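Local structure of serine acetyltransferase (Neisseria gonorrhoeae, 6WYE) at residues 191-202 / 216-227; 32-42 / 121-129. The protein probably catalyses acetyl transfer from acetyl-CoA to L-serine, giving O-acetyl-L-serine and CoA in the first step of L-cysteine synthesis from serine. All coordinates share one frame; numbering follows the deposited sequence.

Contact 2 comes first along the chain and closes before contact 1 opens. It belongs to the helical N-terminal part, where helix 34-48 crosses the short helix 124-129; contact 1 joins consecutive coils of the left-handed parallel beta-helix that follows. The two share no helix or strand, lie on opposite sides of the chain's centre, and do not touch: their centres are 27 Å apart and their nearest atoms about 12 Å. A looser relation runs through the malate site between subunits: contact 1 supplies R217 and H218, and D117 of the second subunit, a few residues ahead of that subunit's 121-129, binds the same malate.

Contact 1. Residues 191-202 / 216-227. With LMR ((2S)-2-hydroxybutanedioic acid), chain I.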
loop_
_atom_site.group_PDB
_atom_site.type_symbol
_atom_site.label_atom_id
_atom_site.label_comp_id
_atom_site.label_asym_id
_atom_site.label_seq_id
_atom_site.Cartn_x
_atom_site.Cartn_y
_atom_site.Cartn_z
ATOM N N GLU A 191 4.396 26.460 -20.763
ATOM C CA GLU A 191 3.185 26.209 -21.547
ATOM C C GLU A 191 3.417 26.355 -23.049
ATOM O O GLU A 191 2.875 25.573 -23.839
ATOM C CB GLU A 191 2.069 27.166 -21.102
ATOM C CG GLU A 191 0.808 27.152 -22.000
ATOM C CD GLU A 191 -0.309 28.082 -21.500
ATOM O OE1 GLU A 191 -0.015 28.982 -20.692
ATOM O OE2 GLU A 191 -1.482 27.908 -21.902
ATOM N N THR A 192 4.200 27.357 -23.468
ATOM C CA THR A 192 4.385 27.653 -24.886
ATOM C C THR A 192 5.762 27.246 -25.393
ATOM O O THR A 192 6.169 27.672 -26.475
ATOM C CB THR A 192 4.147 29.139 -25.167
ATOM O OG1 THR A 192 5.158 29.923 -24.525
ATOM C CG2 THR A 192 2.782 29.572 -24.662
ATOM N N ALA A 193 6.482 26.418 -24.644
ATOM C CA ALA A 193 7.781 25.931 -25.092
ATOM C C ALA A 193 7.617 24.970 -26.266
ATOM O O ALA A 193 6.660 24.192 -26.325
ATOM C CB ALA A 193 8.507 25.227 -23.949
ATOM N N VAL A 194 8.552 25.036 -27.207
ATOM C CA VAL A 194 8.558 24.151 -28.363
ATOM C C VAL A 194 9.958 23.593 -28.527
ATOM O O VAL A 194 10.932 24.350 -28.541
ATOM C CB VAL A 194 8.122 24.860 -29.660
ATOM C CG1 VAL A 194 8.162 23.867 -30.822
ATOM C CG2 VAL A 194 6.734 25.458 -29.515
ATOM N N LEU A 195 10.060 22.274 -28.644
ATOM C CA LEU A 195 11.335 21.613 -28.884
ATOM C C LEU A 195 11.270 20.887 -30.219
ATOM O O LEU A 195 10.339 20.110 -30.455
ATOM C CB LEU A 195 11.667 20.616 -27.775
ATOM C CG LEU A 195 12.364 21.170 -26.541
ATOM C CD1 LEU A 195 11.333 21.905 -25.714
ATOM C CD2 LEU A 195 12.961 20.002 -25.778
ATOM N N GLY A 196 12.267 21.134 -31.076
ATOM C CA GLY A 196 12.408 20.439 -32.341
ATOM C C GLY A 196 12.914 19.024 -32.145
ATOM O O GLY A 196 12.667 18.394 -31.111
ATOM N N ASN A 197 13.641 18.517 -33.141
ATOM C CA ASN A 197 14.101 17.134 -33.158
ATOM C C ASN A 197 15.585 17.035 -32.849
ATOM O O ASN A 197 16.344 17.989 -33.031
ATOM C CB ASN A 197 13.832 16.481 -34.518
ATOM C CG ASN A 197 12.414 16.676 -34.977
ATOM O OD1 ASN A 197 11.470 16.309 -34.277
ATOM N ND2 ASN A 197 12.247 17.270 -36.154
ATOM N N ASN A 198 15.989 15.849 -32.385
ATOM C CA ASN A 198 17.398 15.523 -32.154
ATOM C C ASN A 198 18.067 16.566 -31.259
ATOM O O ASN A 198 19.097 17.159 -31.601
ATOM C CB ASN A 198 18.134 15.360 -33.488
ATOM C CG ASN A 198 17.580 14.207 -34.304
ATOM O OD1 ASN A 198 17.452 13.083 -33.803
ATOM N ND2 ASN A 198 17.210 14.484 -35.550
ATOM N N ILE A 199 17.438 16.811 -30.109
ATOM C CA ILE A 199 17.917 17.755 -29.105
ATOM C C ILE A 199 18.390 16.972 -27.884
ATOM O O ILE A 199 17.813 15.936 -27.531
ATOM C CB ILE A 199 16.810 18.775 -28.757
ATOM C CG1 ILE A 199 16.488 19.621 -30.000
ATOM C CG2 ILE A 199 17.203 19.681 -27.568
ATOM C CD1 ILE A 199 15.206 20.436 -29.889
ATOM N N SER A 200 19.441 17.468 -27.239
ATOM C CA SER A 200 20.002 16.839 -26.056
ATOM C C SER A 200 19.972 17.842 -24.914
ATOM O O SER A 200 20.474 18.967 -25.054
ATOM C CB SER A 200 21.444 16.383 -26.299
ATOM O OG SER A 200 21.508 15.230 -27.133
ATOM N N ILE A 201 19.420 17.428 -23.777
ATOM C CA ILE A 201 19.182 18.329 -22.656
ATOM C C ILE A 201 19.683 17.663 -21.384
ATOM O O ILE A 201 19.398 16.484 -21.137
ATOM C CB ILE A 201 17.685 18.680 -22.511
ATOM C CG1 ILE A 201 17.109 19.174 -23.838
ATOM C CG2 ILE A 201 17.479 19.717 -21.426
ATOM C CD1 ILE A 201 15.725 19.790 -23.694
ATOM N N LEU A 202 20.388 18.427 -20.553
ATOM C CA LEU A 202 20.864 17.915 -19.275
ATOM C C LEU A 202 19.890 18.300 -18.157
ATOM O O LEU A 202 18.961 19.094 -18.338
ATOM C CB LEU A 202 22.279 18.428 -18.981
ATOM C CG LEU A 202 23.456 17.614 -19.559
ATOM C CD1 LEU A 202 23.593 16.276 -18.800
ATOM C CD2 LEU A 202 23.330 17.357 -21.062
ATOM N N ASP A 216 2.508 33.562 -26.303
ATOM C CA ASP A 216 3.837 33.001 -26.525
ATOM C C ASP A 216 4.855 33.676 -25.624
ATOM O O ASP A 216 5.078 34.884 -25.728
ATOM C CB ASP A 216 4.249 33.180 -27.994
ATOM C CG ASP A 216 4.024 31.936 -28.828
ATOM O OD1 ASP A 216 3.244 31.061 -28.392
ATOM O OD2 ASP A 216 4.632 31.825 -29.921
ATOM N N ARG A 217 5.494 32.885 -24.748
ATOM C CA ARG A 217 6.411 33.473 -23.777
ATOM C C ARG A 217 7.520 32.524 -23.334
ATOM O O ARG A 217 8.209 32.839 -22.355
ATOM C CB ARG A 217 5.631 33.958 -22.540
ATOM C CG ARG A 217 4.950 32.835 -21.775
ATOM C CD ARG A 217 3.949 33.372 -20.749
ATOM N NE ARG A 217 3.406 32.277 -19.958
ATOM C CZ ARG A 217 2.376 31.523 -20.331
ATOM N NH1 ARG A 217 1.763 31.742 -21.486
ATOM N NH2 ARG A 217 1.956 30.542 -19.549
ATOM N N HIS A 218 7.688 31.371 -23.976
ATOM C CA HIS A 218 8.716 30.382 -23.683
ATOM C C HIS A 218 9.578 30.131 -24.918
ATOM O O HIS A 218 9.161 30.429 -26.044
ATOM C CB HIS A 218 8.086 29.061 -23.216
ATOM C CG HIS A 218 7.282 29.185 -21.957
ATOM N ND1 HIS A 218 5.940 29.515 -21.956
ATOM C CD2 HIS A 218 7.627 29.005 -20.659
ATOM C CE1 HIS A 218 5.493 29.528 -20.711
ATOM N NE2 HIS A 218 6.497 29.228 -19.903
ATOM N N PRO A 219 10.786 29.590 -24.742
ATOM C CA PRO A 219 11.695 29.412 -25.881
ATOM C C PRO A 219 11.181 28.396 -26.885
ATOM O O PRO A 219 10.388 27.503 -26.581
ATOM C CB PRO A 219 12.998 28.918 -25.238
ATOM C CG PRO A 219 12.884 29.307 -23.811
ATOM C CD PRO A 219 11.441 29.282 -23.460
ATOM N N LYS A 220 11.652 28.559 -28.112
ATOM C CA LYS A 220 11.489 27.562 -29.160
ATOM C C LYS A 220 12.878 27.120 -29.589
ATOM O O LYS A 220 13.706 27.953 -29.975
ATOM C CB LYS A 220 10.671 28.126 -30.317
ATOM C CG LYS A 220 9.497 28.925 -29.803
ATOM C CD LYS A 220 8.290 28.874 -30.708
ATOM C CE LYS A 220 7.178 29.717 -30.095
ATOM N NZ LYS A 220 6.050 30.017 -31.017
ATOM N N ILE A 221 13.142 25.817 -29.473
ATOM C CA ILE A 221 14.469 25.245 -29.651
ATOM C C ILE A 221 14.514 24.516 -30.992
ATOM O O ILE A 221 13.678 23.640 -31.261
ATOM C CB ILE A 221 14.828 24.282 -28.501
ATOM C CG1 ILE A 221 14.510 24.914 -27.133
ATOM C CG2 ILE A 221 16.285 23.845 -28.618
ATOM C CD1 ILE A 221 15.416 26.061 -26.734
ATOM N N GLY A 222 15.512 24.859 -31.824
ATOM C CA GLY A 222 15.664 24.220 -33.118
ATOM C C GLY A 222 16.340 22.853 -33.048
ATOM O O GLY A 222 16.901 22.453 -32.026
ATOM N N ASP A 223 16.298 22.140 -34.178
ATOM C CA ASP A 223 16.903 20.813 -34.281
ATOM C C ASP A 223 18.389 20.852 -33.945
ATOM O O ASP A 223 19.081 21.843 -34.196
ATOM C CB ASP A 223 16.741 20.245 -35.696
ATOM C CG ASP A 223 15.287 20.065 -36.114
ATOM O OD1 ASP A 223 14.366 20.449 -35.363
ATOM O OD2 ASP A 223 15.068 19.546 -37.229
ATOM N N GLY A 224 18.882 19.742 -33.387
ATOM C CA GLY A 224 20.299 19.517 -33.168
ATOM C C GLY A 224 20.920 20.203 -31.969
ATOM O O GLY A 224 22.130 20.051 -31.754
ATOM N N VAL A 225 20.151 20.982 -31.205
ATOM C CA VAL A 225 20.706 21.760 -30.097
ATOM C C VAL A 225 21.151 20.856 -28.949
ATOM O O VAL A 225 20.564 19.792 -28.679
ATOM C CB VAL A 225 19.679 22.802 -29.621
ATOM C CG1 VAL A 225 20.128 23.472 -28.309
ATOM C CG2 VAL A 225 19.454 23.855 -30.716
ATOM N N MET A 226 22.210 21.282 -28.267
ATOM C CA MET A 226 22.601 20.707 -26.993
ATOM C C MET A 226 22.494 21.785 -25.919
ATOM O O MET A 226 22.963 22.911 -26.116
ATOM C CB MET A 226 24.019 20.153 -27.065
ATOM C CG MET A 226 24.358 19.217 -25.934
ATOM S SD MET A 226 24.854 20.134 -24.472
ATOM C CE MET A 226 26.611 20.327 -24.817
ATOM N N ILE A 227 21.872 21.445 -24.787
ATOM C CA ILE A 227 21.733 22.364 -23.656
ATOM C C ILE A 227 22.374 21.714 -22.439
ATOM O O ILE A 227 21.925 20.646 -21.992
ATOM C CB ILE A 227 20.268 22.711 -23.358
ATOM C CG1 ILE A 227 19.483 23.042 -24.630
ATOM C CG2 ILE A 227 20.192 23.859 -22.336
ATOM C CD1 ILE A 227 18.026 23.360 -24.359
HETATM C C1 LMR I . 4.601 31.031 -17.093
HETATM O O1A LMR I . 5.080 31.869 -17.795
HETATM O O1B LMR I . 3.701 30.319 -17.423
HETATM C C2 LMR I . 5.199 30.863 -15.690
HETATM O O2 LMR I . 4.638 29.779 -14.993
HETATM C C3 LMR I . 6.723 30.726 -15.747
HETATM C C4 LMR I . 7.151 29.503 -16.538
HETATM O O4A LMR I . 6.314 28.830 -17.045
HETATM O O4B LMR I . 8.309 29.245 -16.601
HETATM O O HOH W 1 6.717 30.655 -27.231
#
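R217 and E191 form a salt bridge beside the bound malate. R217 NH2 donates to E191 OE1 over 2.8 Å, in the guanidinium plane and onto the anti lone pair, with the carboxylate turned almost perpendicular (86°) to the guanidinium. R217 sets off with CG tucked between its backbone N and carbonyl carbon (chi1 64°), then runs extended to NE. That brings the guanidinium edge to one malate carboxylate: R217 NE donates to malate O1A and R217 NH2 to malate O1B, each at 2.8 Å. With NH1 also bonded to G215 O, the flat group has little freedom to turn.

T192 stands behind this first shell. T192 OG1 accepts R217 N at 3.0 Å and shares a 2.7 Å hydrogen bond with H218 ND1, at the edge of the imidazole. E191 N lies over one face of the same ring. From the far end, H218 NE2 points almost straight (173°) at malate O4A, 2.9 Å away, so T192 helps fix the rotation of a ligand-binding ring. D182, D117 and H183 of the second subunit, with G209, also hydrogen-bond the malate.

Beyond the pocket the strands pair in parallel, V194 beside K220 and S200 beside M226. At the corner between them, D223 OD1 takes N197 N at 3.0 Å from above the carboxylate plane; the N197 amide oxygen instead reaches Y177 N. I199 CD1 packs on I221 CG2 (3.8 Å).

These are neighbouring coils of the left-handed parallel beta-helix of hexapeptide-repeat transferases. Strands 174-175 and 180-182 flank residues 191-202, strands 238-239 and 244-245 flank residues 216-227, and I233 of strand 232-234 meets P219, and also I221 and I227, which share the buried face with L195 and I201.

Contact 2. Residues 32-42 / 121-129; sequences FDLWHTIREET and DEYSLPLLY
E122 lays its carboxylate against that of E41, the two planes only 17° apart and the side chains arriving from opposite directions. With OE2 of E41 and OE2 of E122 4.2 Å apart, the like charges would probably disfavour full ionisation of both, although backbone and hydroxyl donors offset this for E41.

Y123 supplies the first of these donors, its N bonding to the syn lone pair of E41 OE2 at 2.9 Å. Its ring packs against helix 34-48 and the residue F32 ahead of it: F32 CZ sits over one face, 3.7 Å from Y123 CE2, while L34 CD1 and T37 CG2 approach obliquely. The phenol hydroxyl bonds to H26, and the ring stacks on Y114, a sodium ligand.

S124 then grips E41 OE1 twice, through N on the syn lone pair and through OG on the anti side, both at 2.7 Å. A water joins S124 OG to T42 OG1. One turn on, L127 CD2 rests on I38 CG2 (4.0 Å).

The contact joins two helices of the serine acetyltransferase N-terminal domain, E41 taking the N-H groups of Y123 and S124 where the chain turns into helix 124-129. The axes of helical segments 34-42 and 124-129 cross at -76° and approach to 10.6 Å. L66 of helix 66-78 packs against both I38 and L127, helix 53-61 touches T42, and helix 100-116 lies against L34 and P126; L125 touches Y155 of the third subunit.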
loop_
_atom_site.group_PDB
_atom_site.type_symbol
_atom_site.label_atom_id
_atom_site.label_comp_id
_atom_site.label_asym_id
_atom_site.label_seq_id
_atom_site.Cartn_x
_atom_site.Cartn_y
_atom_site.Cartn_z
ATOM N N PHE A 32 17.535 -4.796 -37.958
ATOM C CA PHE A 32 17.506 -4.573 -36.511
ATOM C C PHE A 32 16.083 -4.361 -36.009
ATOM O O PHE A 32 15.344 -3.526 -36.531
ATOM C CB PHE A 32 18.375 -3.372 -36.132
ATOM C CG PHE A 32 18.214 -2.920 -34.697
ATOM C CD1 PHE A 32 18.964 -3.502 -33.686
ATOM C CD2 PHE A 32 17.324 -1.901 -34.368
ATOM C CE1 PHE A 32 18.825 -3.084 -32.372
ATOM C CE2 PHE A 32 17.182 -1.478 -33.057
ATOM C CZ PHE A 32 17.935 -2.074 -32.056
ATOM N N ASP A 33 15.707 -5.139 -34.993
ATOM C CA ASP A 33 14.402 -5.046 -34.348
ATOM C C ASP A 33 14.635 -4.502 -32.939
ATOM O O ASP A 33 15.260 -5.168 -32.108
ATOM C CB ASP A 33 13.699 -6.402 -34.327
ATOM N N LEU A 34 14.180 -3.273 -32.691
ATOM C CA LEU A 34 14.352 -2.680 -31.369
ATOM C C LEU A 34 13.618 -3.488 -30.307
ATOM O O LEU A 34 14.187 -3.833 -29.265
ATOM C CB LEU A 34 13.854 -1.239 -31.375
ATOM C CG LEU A 34 13.855 -0.558 -30.008
ATOM C CD1 LEU A 34 15.287 -0.427 -29.475
ATOM C CD2 LEU A 34 13.147 0.797 -30.093
ATOM N N TRP A 35 12.345 -3.792 -30.562
ATOM C CA TRP A 35 11.522 -4.502 -29.586
ATOM C C TRP A 35 12.088 -5.878 -29.248
ATOM O O TRP A 35 12.112 -6.280 -28.076
ATOM C CB TRP A 35 10.096 -4.604 -30.128
ATOM C CG TRP A 35 9.158 -5.532 -29.378
ATOM C CD1 TRP A 35 8.355 -6.492 -29.928
ATOM C CD2 TRP A 35 8.902 -5.561 -27.965
ATOM N NE1 TRP A 35 7.630 -7.122 -28.951
ATOM C CE2 TRP A 35 7.943 -6.572 -27.736
ATOM C CE3 TRP A 35 9.392 -4.841 -26.874
ATOM C CZ2 TRP A 35 7.460 -6.878 -26.457
ATOM C CZ3 TRP A 35 8.912 -5.150 -25.598
ATOM C CH2 TRP A 35 7.963 -6.160 -25.405
ATOM N N HIS A 36 12.543 -6.627 -30.255
ATOM C CA HIS A 36 13.055 -7.963 -29.964
ATOM C C HIS A 36 14.406 -7.902 -29.261
ATOM O O HIS A 36 14.724 -8.792 -28.465
ATOM C CB HIS A 36 13.053 -8.816 -31.237
ATOM C CG HIS A 36 11.668 -9.239 -31.627
ATOM N ND1 HIS A 36 10.925 -10.127 -30.872
ATOM C CD2 HIS A 36 10.853 -8.824 -32.627
ATOM C CE1 HIS A 36 9.728 -10.270 -31.415
ATOM N NE2 HIS A 36 9.659 -9.491 -32.481
ATOM N N THR A 37 15.219 -6.885 -29.551
ATOM C CA THR A 37 16.461 -6.715 -28.802
ATOM C C THR A 37 16.164 -6.404 -27.336
ATOM O O THR A 37 16.827 -6.923 -26.430
ATOM C CB THR A 37 17.289 -5.586 -29.417
ATOM O OG1 THR A 37 17.544 -5.878 -30.793
ATOM C CG2 THR A 37 18.612 -5.405 -28.671
ATOM N N ILE A 38 15.147 -5.582 -27.092
ATOM C CA ILE A 38 14.756 -5.264 -25.722
ATOM C C ILE A 38 14.278 -6.524 -25.007
ATOM O O ILE A 38 14.621 -6.763 -23.840
ATOM C CB ILE A 38 13.695 -4.146 -25.735
ATOM C CG1 ILE A 38 14.380 -2.780 -25.931
ATOM C CG2 ILE A 38 12.800 -4.195 -24.474
ATOM C CD1 ILE A 38 13.432 -1.691 -26.466
ATOM N N ARG A 39 13.517 -7.370 -25.711
ATOM C CA ARG A 39 13.064 -8.627 -25.121
ATOM C C ARG A 39 14.244 -9.521 -24.765
ATOM O O ARG A 39 14.250 -10.148 -23.699
ATOM C CB ARG A 39 12.110 -9.353 -26.081
ATOM C CG ARG A 39 10.786 -8.623 -26.333
ATOM C CD ARG A 39 9.773 -9.491 -27.087
ATOM N NE ARG A 39 9.543 -10.763 -26.407
ATOM C CZ ARG A 39 8.659 -10.929 -25.427
ATOM N NH1 ARG A 39 7.918 -9.903 -25.014
ATOM N NH2 ARG A 39 8.526 -12.112 -24.846
ATOM N N GLU A 40 15.263 -9.575 -25.640
ATOM C CA GLU A 40 16.430 -10.426 -25.408
ATOM C C GLU A 40 17.273 -9.905 -24.249
ATOM O O GLU A 40 17.762 -10.694 -23.430
ATOM C CB GLU A 40 17.282 -10.550 -26.687
ATOM N N GLU A 41 17.507 -8.588 -24.193
ATOM C CA GLU A 41 18.178 -8.006 -23.032
ATOM C C GLU A 41 17.413 -8.322 -21.753
ATOM O O GLU A 41 18.008 -8.614 -20.708
ATOM C CB GLU A 41 18.292 -6.486 -23.176
ATOM C CG GLU A 41 19.067 -5.979 -24.365
ATOM C CD GLU A 41 18.963 -4.462 -24.509
ATOM O OE1 GLU A 41 18.122 -3.841 -23.822
ATOM O OE2 GLU A 41 19.728 -3.890 -25.314
ATOM N N THR A 42 16.086 -8.233 -21.810
ATOM C CA THR A 42 15.290 -8.408 -20.600
ATOM C C THR A 42 15.303 -9.863 -20.152
ATOM O O THR A 42 15.445 -10.147 -18.955
ATOM C CB THR A 42 13.867 -7.916 -20.847
ATOM O OG1 THR A 42 13.901 -6.509 -21.145
ATOM C CG2 THR A 42 12.988 -8.154 -19.614
ATOM N N ASP A 121 24.476 1.289 -22.836
ATOM C CA ASP A 121 24.921 0.276 -23.785
ATOM C C ASP A 121 23.844 -0.770 -24.046
ATOM O O ASP A 121 24.114 -1.774 -24.717
ATOM C CB ASP A 121 26.200 -0.410 -23.281
ATOM N N GLU A 122 22.633 -0.565 -23.536
ATOM C CA GLU A 122 21.520 -1.474 -23.769
ATOM C C GLU A 122 20.258 -0.640 -23.896
ATOM O O GLU A 122 20.084 0.342 -23.172
ATOM C CB GLU A 122 21.378 -2.505 -22.634
ATOM C CG GLU A 122 22.346 -3.677 -22.756
ATOM C CD GLU A 122 21.827 -4.925 -22.047
ATOM O OE1 GLU A 122 21.175 -4.763 -20.999
ATOM O OE2 GLU A 122 22.069 -6.055 -22.530
ATOM N N TYR A 123 19.374 -1.039 -24.807
ATOM C CA TYR A 123 18.195 -0.225 -25.055
ATOM C C TYR A 123 17.199 -0.283 -23.904
ATOM O O TYR A 123 16.461 0.683 -23.685
ATOM C CB TYR A 123 17.539 -0.658 -26.353
ATOM C CG TYR A 123 18.440 -0.413 -27.551
ATOM C CD1 TYR A 123 18.468 0.828 -28.181
ATOM C CD2 TYR A 123 19.272 -1.417 -28.032
ATOM C CE1 TYR A 123 19.299 1.066 -29.280
ATOM C CE2 TYR A 123 20.100 -1.199 -29.128
ATOM C CZ TYR A 123 20.112 0.046 -29.746
ATOM O OH TYR A 123 20.939 0.259 -30.827
ATOM N N SER A 124 17.132 -1.398 -23.185
ATOM C CA SER A 124 16.160 -1.496 -22.103
ATOM C C SER A 124 16.583 -0.717 -20.858
ATOM O O SER A 124 15.766 -0.542 -19.949
ATOM C CB SER A 124 15.881 -2.971 -21.766
ATOM O OG SER A 124 17.049 -3.640 -21.368
ATOM N N LEU A 125 17.837 -0.257 -20.785
ATOM C CA LEU A 125 18.266 0.509 -19.618
ATOM C C LEU A 125 17.507 1.827 -19.501
ATOM O O LEU A 125 16.877 2.060 -18.454
ATOM C CB LEU A 125 19.782 0.706 -19.650
ATOM C CG LEU A 125 20.337 1.720 -18.647
ATOM C CD1 LEU A 125 20.109 1.223 -17.228
ATOM C CD2 LEU A 125 21.822 1.950 -18.908
ATOM N N PRO A 126 17.490 2.715 -20.513
ATOM C CA PRO A 126 16.635 3.911 -20.366
ATOM C C PRO A 126 15.161 3.577 -20.296
ATOM O O PRO A 126 14.415 4.259 -19.577
ATOM C CB PRO A 126 16.961 4.762 -21.607
ATOM C CG PRO A 126 17.597 3.823 -22.580
ATOM C CD PRO A 126 18.273 2.753 -21.770
ATOM N N LEU A 127 14.718 2.568 -21.055
ATOM C CA LEU A 127 13.305 2.190 -21.049
ATOM C C LEU A 127 12.816 1.945 -19.624
ATOM O O LEU A 127 11.744 2.416 -19.226
ATOM C CB LEU A 127 13.077 0.942 -21.919
ATOM C CG LEU A 127 11.684 0.321 -21.745
ATOM C CD1 LEU A 127 10.594 1.299 -22.167
ATOM C CD2 LEU A 127 11.521 -0.989 -22.495
ATOM N N LEU A 128 13.600 1.211 -18.840
ATOM C CA LEU A 128 13.185 0.837 -17.494
ATOM C C LEU A 128 13.709 1.757 -16.403
ATOM O O LEU A 128 13.043 1.900 -15.376
ATOM C CB LEU A 128 13.638 -0.601 -17.185
ATOM C CG LEU A 128 12.999 -1.640 -18.100
ATOM C CD1 LEU A 128 13.534 -3.056 -17.847
ATOM C CD2 LEU A 128 11.482 -1.584 -17.955
ATOM N N TYR A 129 14.878 2.387 -16.578
ATOM C CA TYR A 129 15.556 2.976 -15.430
ATOM C C TYR A 129 16.016 4.419 -15.588
ATOM O O TYR A 129 16.653 4.931 -14.661
ATOM C CB TYR A 129 16.773 2.118 -15.036
ATOM C CG TYR A 129 16.446 0.629 -14.902
ATOM C CD1 TYR A 129 15.536 0.180 -13.947
ATOM C CD2 TYR A 129 17.039 -0.307 -15.737
ATOM C CE1 TYR A 129 15.227 -1.150 -13.808
ATOM C CE2 TYR A 129 16.744 -1.668 -15.615
ATOM C CZ TYR A 129 15.844 -2.080 -14.655
ATOM O OH TYR A 129 15.544 -3.414 -14.551
HETATM O O HOH W 2 15.885 -5.324 -19.371
#